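Local coordinates for alcohol dehydrogenase (PDB 2EIH), which binds zinc and is probably an oxidoreductase that interconverts alcohols and carbonyl compounds with a nicotinamide cofactor, at residues R193-A198 with R229-K234; R2-R7 with E320-G325. One frame throughout, in Å; residues are numbered along the deposited sequence.

Starting at the N terminus, the chain lays down strand 2-6 at once, and contact 2 brings residues 320-325 back against it, closing a loop of 312 residues that takes in most of the protein. Well within that span comes contact 1, a shorter closure in which R229-K234 returns to strand 193-198 after 30 residues. The smaller loop is thus enclosed by the larger and the two do not cross. Contact 1 is internal to the Rossmann-type nucleotide-binding domain; contact 2 joins the first strand to the start of the last helix, 322-330, in the other domain. Their centres are 41 Å apart, on opposite sides of the centre of the chain.

Contact 1 (R193-A198 with R229-K234); sequences RVIATA and RLTGGK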
ATOM      1  N   ARG A 193     -21.406  -2.295   1.199  1.00 27.21           N
ATOM      2  CA  ARG A 193     -22.793  -2.723   1.263  1.00 28.77           C
ATOM      3  C   ARG A 193     -22.723  -3.748   2.380  1.00 28.47           C
ATOM      4  O   ARG A 193     -22.137  -4.823   2.211  1.00 28.92           O
ATOM      5  CB  ARG A 193     -23.206  -3.400  -0.035  1.00 31.48           C
ATOM      6  CG  ARG A 193     -24.677  -3.274  -0.357  1.00 35.68           C
ATOM      7  CD  ARG A 193     -24.909  -3.677  -1.794  1.00 39.33           C
ATOM      8  NE  ARG A 193     -24.720  -5.112  -1.946  1.00 43.97           N
ATOM      9  CZ  ARG A 193     -25.689  -6.000  -1.762  1.00 45.32           C
ATOM     10  NH1 ARG A 193     -26.910  -5.583  -1.435  1.00 45.87           N
ATOM     11  NH2 ARG A 193     -25.436  -7.300  -1.873  1.00 43.54           N
ATOM     12  N   VAL A 194     -23.297  -3.411   3.528  1.00 27.28           N
ATOM     13  CA  VAL A 194     -23.241  -4.302   4.673  1.00 26.85           C
ATOM     14  C   VAL A 194     -24.352  -5.314   4.807  1.00 27.59           C
ATOM     15  O   VAL A 194     -25.523  -4.994   4.670  1.00 29.11           O
ATOM     16  CB  VAL A 194     -23.196  -3.523   6.000  1.00 24.35           C
ATOM     17  CG1 VAL A 194     -23.217  -4.508   7.161  1.00 21.26           C
ATOM     18  CG2 VAL A 194     -21.961  -2.649   6.048  1.00 21.70           C
ATOM     19  N   ILE A 195     -23.954  -6.542   5.083  1.00 28.63           N
ATOM     20  CA  ILE A 195     -24.883  -7.619   5.306  1.00 29.92           C
ATOM     21  C   ILE A 195     -24.575  -8.009   6.745  1.00 30.20           C
ATOM     22  O   ILE A 195     -23.444  -8.381   7.048  1.00 32.11           O
ATOM     23  CB  ILE A 195     -24.610  -8.827   4.378  1.00 28.77           C
ATOM     24  CG1 ILE A 195     -24.666  -8.407   2.919  1.00 29.71           C
ATOM     25  CG2 ILE A 195     -25.624  -9.903   4.625  1.00 29.39           C
ATOM     26  CD1 ILE A 195     -23.369  -7.697   2.403  1.00 33.45           C
ATOM     27  N   ALA A 196     -25.551  -7.899   7.640  1.00 32.01           N
ATOM     28  CA  ALA A 196     -25.312  -8.245   9.044  1.00 34.11           C
ATOM     29  C   ALA A 196     -26.087  -9.489   9.472  1.00 35.06           C
ATOM     30  O   ALA A 196     -27.212  -9.706   9.029  1.00 37.14           O
ATOM     31  CB  ALA A 196     -25.689  -7.065   9.936  1.00 32.60           C
ATOM     32  N   THR A 197     -25.485 -10.302  10.331  1.00 35.47           N
ATOM     33  CA  THR A 197     -26.152 -11.506  10.811  1.00 36.30           C
ATOM     34  C   THR A 197     -26.324 -11.454  12.328  1.00 37.54           C
ATOM     35  O   THR A 197     -25.463 -10.930  13.047  1.00 37.72           O
ATOM     36  CB  THR A 197     -25.366 -12.789  10.452  1.00 36.09           C
ATOM     37  OG1 THR A 197     -24.128 -12.822  11.173  1.00 38.18           O
ATOM     38  CG2 THR A 197     -25.077 -12.839   8.959  1.00 35.99           C
ATOM     39  N   ALA A 198     -27.447 -11.985  12.805  1.00 38.49           N
ATOM     40  CA  ALA A 198     -27.755 -12.022  14.232  1.00 38.71           C
ATOM     41  C   ALA A 198     -28.645 -13.225  14.497  1.00 40.20           C
ATOM     42  O   ALA A 198     -29.062 -13.909  13.562  1.00 38.68           O
ATOM     43  CB  ALA A 198     -28.459 -10.745  14.656  1.00 39.19           C
ATOM     44  N   ARG A 229     -26.545 -15.809  -1.745  1.00 49.34           N
ATOM     45  CA  ARG A 229     -27.697 -15.383  -2.544  1.00 47.13           C
ATOM     46  C   ARG A 229     -27.840 -13.861  -2.544  1.00 45.80           C
ATOM     47  O   ARG A 229     -28.252 -13.264  -3.539  1.00 44.66           O
ATOM     48  CB  ARG A 229     -28.982 -16.011  -1.983  1.00 47.57           C
ATOM     49  CG  ARG A 229     -30.224 -15.821  -2.853  1.00 48.30           C
ATOM     50  CD  ARG A 229     -31.492 -16.253  -2.117  1.00 49.49           C
ATOM     51  NE  ARG A 229     -31.998 -15.201  -1.232  1.00 48.67           N
ATOM     52  CZ  ARG A 229     -32.450 -14.028  -1.667  1.00 50.17           C
ATOM     53  NH1 ARG A 229     -32.460 -13.761  -2.973  1.00 50.37           N
ATOM     54  NH2 ARG A 229     -32.887 -13.122  -0.804  1.00 48.74           N
ATOM     55  N   LEU A 230     -27.487 -13.251  -1.416  1.00 44.91           N
ATOM     56  CA  LEU A 230     -27.574 -11.811  -1.240  1.00 43.36           C
ATOM     57  C   LEU A 230     -26.441 -11.005  -1.878  1.00 43.02           C
ATOM     58  O   LEU A 230     -26.510  -9.775  -1.915  1.00 44.19           O
ATOM     59  CB  LEU A 230     -27.673 -11.487   0.251  1.00 43.63           C
ATOM     60  CG  LEU A 230     -29.032 -11.002   0.778  1.00 44.87           C
ATOM     61  CD1 LEU A 230     -30.165 -11.547  -0.074  1.00 46.07           C
ATOM     62  CD2 LEU A 230     -29.198 -11.421   2.235  1.00 45.32           C
ATOM     63  N   THR A 231     -25.409 -11.683  -2.382  1.00 40.35           N
ATOM     64  CA  THR A 231     -24.288 -11.004  -3.030  1.00 38.56           C
ATOM     65  C   THR A 231     -24.019 -11.561  -4.425  1.00 39.89           C
ATOM     66  O   THR A 231     -22.878 -11.883  -4.764  1.00 40.88           O
ATOM     67  CB  THR A 231     -22.985 -11.138  -2.215  1.00 36.28           C
ATOM     68  OG1 THR A 231     -22.738 -12.521  -1.921  1.00 32.88           O
ATOM     69  CG2 THR A 231     -23.078 -10.337  -0.931  1.00 35.44           C
ATOM     70  N   GLY A 232     -25.071 -11.679  -5.226  1.00 40.39           N
ATOM     71  CA  GLY A 232     -24.922 -12.184  -6.580  1.00 39.57           C
ATOM     72  C   GLY A 232     -24.317 -13.571  -6.673  1.00 39.70           C
ATOM     73  O   GLY A 232     -23.742 -13.937  -7.696  1.00 39.25           O
ATOM     74  N   GLY A 233     -24.443 -14.351  -5.607  1.00 40.59           N
ATOM     75  CA  GLY A 233     -23.893 -15.695  -5.610  1.00 40.99           C
ATOM     76  C   GLY A 233     -22.394 -15.755  -5.369  1.00 42.50           C
ATOM     77  O   GLY A 233     -21.864 -16.816  -5.026  1.00 42.93           O
ATOM     78  N   LYS A 234     -21.701 -14.625  -5.513  1.00 42.93           N
ATOM     79  CA  LYS A 234     -20.254 -14.622  -5.321  1.00 44.31           C
ATOM     80  C   LYS A 234     -19.813 -14.740  -3.865  1.00 42.70           C
ATOM     81  O   LYS A 234     -18.781 -15.344  -3.584  1.00 41.91           O
ATOM     82  CB  LYS A 234     -19.623 -13.367  -5.943  1.00 45.53           C
ATOM     83  CG  LYS A 234     -19.518 -12.187  -4.992  1.00 46.76           C
ATOM     84  CD  LYS A 234     -18.788 -11.015  -5.633  1.00 47.33           C
ATOM     85  CE  LYS A 234     -18.507  -9.900  -4.626  1.00 47.66           C
ATOM     86  NZ  LYS A 234     -19.737  -9.399  -3.953  1.00 47.01           N
TER
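R193 reaches across to L230 and gives its NH2 to the main-chain carbonyl: NH2 lies 2.7 Å from L230 O. The bond is short but bent, with an N-H...O angle of 140°. The oxygen sits almost exactly in the guanidinium plane, and NH2 in turn lies in the plane of the L230 carbonyl. Getting there takes a largely extended arginine: CG stands anti to the backbone N (chi1 -152°), and the chain bends at chi3, swinging the guanidinium towards the end of helix 223-230. NE meanwhile forms a salt bridge with D169, a second hold that probably limits how far the group can turn.

T231 turns its methyl this way. CG2 lies 4.3 Å from I195 CD1, an apolar touch, and also comes obliquely to the R193 guanidinium, 4.0 Å from NH2, while OG1 turns back to bond V227 O within the helix. L230 directs its side chain to E214 and V216 on strand 214-217, the edge strand beside 193-198.

This is one face of the six-stranded parallel sheet of a Rossmann fold. Helix 223-230 belongs to the crossover from strand 214-217 to strand 236-241 and packs over the I195 side; V194 points the other way, onto helix 180-189.

K234 also forms a salt bridge with D169, its NZ standing 6.4 Å from R193 NH2, so two cations share one carboxylate. A leucine in place of R193 would probably leave L230 O without this donor and D169 with K234 as its remaining salt-bridge partner of the pair. R193 NH1 has, besides, a long and weak ion pair with E214.

Contact 2 (R2-R7 with E320-G325); sequences RAVVMR and EAAAEG
A mixed contact, V4 on A322 inside and R2 crossing E320 at the surface, sets the N-terminal strand against the start of helix 322-330. Strand 2-6 is the middle member of a three-stranded antiparallel sheet, between 15-19 and 59-60. The helix links strands 313-318 and 337-341, parallel neighbours in the large mixed sheet, and so forms the middle of a beta-alpha-beta crossover.

The buried part is V4 on A322. V4 holds CG1 anti to its own backbone N (chi1 166°), which presents both methyls to the single methyl of A322: CG1 is 3.9 Å and CG2 4.1 Å from A322 CB. The forked end thus straddles a residue of the first helical turn, where the bond from G325 N to A321 O, 3.0 Å, is already made. L15 and L319 also touch V4 and extend this apolar patch.

Nearer the surface, R2 bends at chi3 and crosses the E320 side chain obliquely, with NH2 at the crossing. NH2 is 3.8 Å from E320 CB, which lies at the edge of the guanidinium in its plane. The carboxylate is turned steeply to the guanidinium, their planes 78° apart. E320 OE1 stays 3.9 Å from R2 NH2, a long salt bridge. Both side chains rest on V17 of strand 15-19, and both touch a neighbouring molecule in the crystal, so their poses may owe something to the lattice.

The buried methyl contact needs no charge, whereas the exposed ion pair, long and steeply turned, is likely to add only a modest attraction that solvent weakens.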
ATOM      1  N   ARG A   2     -14.324   5.906  45.847  1.00 28.70           N
ATOM      2  CA  ARG A   2     -15.106   4.712  45.591  1.00 29.11           C
ATOM      3  C   ARG A   2     -14.481   3.990  44.403  1.00 28.92           C
ATOM      4  O   ARG A   2     -13.964   4.622  43.470  1.00 28.16           O
ATOM      5  CB  ARG A   2     -16.568   5.045  45.278  1.00 30.76           C
ATOM      6  CG  ARG A   2     -17.434   5.335  46.497  1.00 33.07           C
ATOM      7  CD  ARG A   2     -18.874   5.623  46.095  1.00 36.19           C
ATOM      8  NE  ARG A   2     -19.670   4.431  45.796  1.00 37.13           N
ATOM      9  CZ  ARG A   2     -20.089   3.558  46.712  1.00 40.16           C
ATOM     10  NH1 ARG A   2     -19.785   3.731  47.997  1.00 38.73           N
ATOM     11  NH2 ARG A   2     -20.839   2.520  46.347  1.00 41.34           N
ATOM     12  N   ALA A   3     -14.509   2.662  44.455  1.00 26.60           N
ATOM     13  CA  ALA A   3     -13.968   1.840  43.391  1.00 25.25           C
ATOM     14  C   ALA A   3     -14.473   0.425  43.561  1.00 27.03           C
ATOM     15  O   ALA A   3     -14.846   0.004  44.655  1.00 29.04           O
ATOM     16  CB  ALA A   3     -12.447   1.856  43.433  1.00 24.50           C
ATOM     17  N   VAL A   4     -14.530  -0.289  42.451  1.00 27.51           N
ATOM     18  CA  VAL A   4     -14.934  -1.677  42.466  1.00 27.39           C
ATOM     19  C   VAL A   4     -13.633  -2.433  42.300  1.00 28.84           C
ATOM     20  O   VAL A   4     -13.033  -2.428  41.228  1.00 28.93           O
ATOM     21  CB  VAL A   4     -15.864  -2.017  41.305  1.00 26.24           C
ATOM     22  CG1 VAL A   4     -15.974  -3.525  41.161  1.00 26.25           C
ATOM     23  CG2 VAL A   4     -17.224  -1.401  41.545  1.00 25.76           C
ATOM     24  N   VAL A   5     -13.194  -3.053  43.385  1.00 31.73           N
ATOM     25  CA  VAL A   5     -11.962  -3.814  43.386  1.00 33.34           C
ATOM     26  C   VAL A   5     -12.249  -5.277  43.109  1.00 35.56           C
ATOM     27  O   VAL A   5     -13.393  -5.736  43.186  1.00 34.74           O
ATOM     28  CB  VAL A   5     -11.217  -3.696  44.735  1.00 34.03           C
ATOM     29  CG1 VAL A   5     -10.614  -2.304  44.879  1.00 34.36           C
ATOM     30  CG2 VAL A   5     -12.175  -3.977  45.888  1.00 33.51           C
ATOM     31  N   MET A   6     -11.180  -5.996  42.799  1.00 37.95           N
ATOM     32  CA  MET A   6     -11.227  -7.409  42.478  1.00 40.37           C
ATOM     33  C   MET A   6     -10.487  -8.148  43.584  1.00 44.03           C
ATOM     34  O   MET A   6      -9.282  -8.381  43.479  1.00 45.50           O
ATOM     35  CB  MET A   6     -10.516  -7.611  41.154  1.00 38.60           C
ATOM     36  CG  MET A   6     -10.848  -8.864  40.427  1.00 36.43           C
ATOM     37  SD  MET A   6      -9.933  -8.781  38.913  1.00 35.29           S
ATOM     38  CE  MET A   6      -9.129 -10.354  38.950  1.00 34.79           C
ATOM     39  N   ARG A   7     -11.212  -8.499  44.644  1.00 46.61           N
ATOM     40  CA  ARG A   7     -10.634  -9.208  45.781  1.00 49.11           C
ATOM     41  C   ARG A   7      -9.895 -10.474  45.374  1.00 49.47           C
ATOM     42  O   ARG A   7      -8.789 -10.739  45.843  1.00 48.79           O
ATOM     43  CB  ARG A   7     -11.726  -9.572  46.797  1.00 51.28           C
ATOM     44  CG  ARG A   7     -12.239  -8.393  47.622  1.00 53.50           C
ATOM     45  CD  ARG A   7     -11.092  -7.664  48.322  1.00 52.52           C
ATOM     46  NE  ARG A   7     -11.542  -6.449  48.993  1.00 52.31           N
ATOM     47  CZ  ARG A   7     -10.732  -5.488  49.427  1.00 52.71           C
ATOM     48  NH1 ARG A   7      -9.418  -5.595  49.263  1.00 51.98           N
ATOM     49  NH2 ARG A   7     -11.238  -4.415  50.025  1.00 53.07           N
ATOM     50  N   GLU A 320     -21.507   0.609  41.602  1.00 29.37           N
ATOM     51  CA  GLU A 320     -21.567  -0.441  42.611  1.00 29.76           C
ATOM     52  C   GLU A 320     -22.224  -1.718  42.128  1.00 29.18           C
ATOM     53  O   GLU A 320     -22.302  -2.689  42.867  1.00 29.99           O
ATOM     54  CB  GLU A 320     -22.298   0.066  43.863  1.00 31.61           C
ATOM     55  CG  GLU A 320     -23.668   0.670  43.589  1.00 32.95           C
ATOM     56  CD  GLU A 320     -23.624   2.183  43.443  1.00 33.56           C
ATOM     57  OE1 GLU A 320     -22.629   2.705  42.897  1.00 31.30           O
ATOM     58  OE2 GLU A 320     -24.595   2.847  43.859  1.00 34.72           O
ATOM     59  N   ALA A 321     -22.691  -1.722  40.886  1.00 29.52           N
ATOM     60  CA  ALA A 321     -23.350  -2.900  40.347  1.00 28.45           C
ATOM     61  C   ALA A 321     -22.544  -3.549  39.220  1.00 28.63           C
ATOM     62  O   ALA A 321     -23.112  -4.204  38.345  1.00 27.73           O
ATOM     63  CB  ALA A 321     -24.740  -2.531  39.852  1.00 27.07           C
ATOM     64  N   ALA A 322     -21.224  -3.370  39.251  1.00 27.86           N
ATOM     65  CA  ALA A 322     -20.351  -3.948  38.234  1.00 28.62           C
ATOM     66  C   ALA A 322     -20.573  -5.452  38.068  1.00 28.29           C
ATOM     67  O   ALA A 322     -20.494  -5.984  36.962  1.00 30.16           O
ATOM     68  CB  ALA A 322     -18.897  -3.668  38.579  1.00 28.68           C
ATOM     69  N   ALA A 323     -20.853  -6.133  39.175  1.00 29.44           N
ATOM     70  CA  ALA A 323     -21.085  -7.577  39.162  1.00 28.80           C
ATOM     71  C   ALA A 323     -22.241  -7.912  38.234  1.00 28.86           C
ATOM     72  O   ALA A 323     -22.106  -8.740  37.324  1.00 30.29           O
ATOM     73  CB  ALA A 323     -21.390  -8.075  40.564  1.00 28.01           C
ATOM     74  N   GLU A 324     -23.382  -7.272  38.470  1.00 29.67           N
ATOM     75  CA  GLU A 324     -24.565  -7.486  37.642  1.00 29.07           C
ATOM     76  C   GLU A 324     -24.247  -7.129  36.201  1.00 28.01           C
ATOM     77  O   GLU A 324     -24.806  -7.710  35.275  1.00 27.63           O
ATOM     78  CB  GLU A 324     -25.722  -6.618  38.130  1.00 31.10           C
ATOM     79  CG  GLU A 324     -26.909  -6.624  37.181  1.00 35.25           C
ATOM     80  CD  GLU A 324     -27.647  -7.948  37.167  1.00 38.55           C
ATOM     81  OE1 GLU A 324     -27.030  -8.992  37.482  1.00 44.44           O
ATOM     82  OE2 GLU A 324     -28.847  -7.956  36.821  1.00 39.79           O
ATOM     83  N   GLY A 325     -23.356  -6.154  36.024  1.00 28.41           N
ATOM     84  CA  GLY A 325     -22.972  -5.740  34.692  1.00 28.63           C
ATOM     85  C   GLY A 325     -22.185  -6.824  33.982  1.00 29.68           C
ATOM     86  O   GLY A 325     -22.330  -7.012  32.773  1.00 28.37           O
TER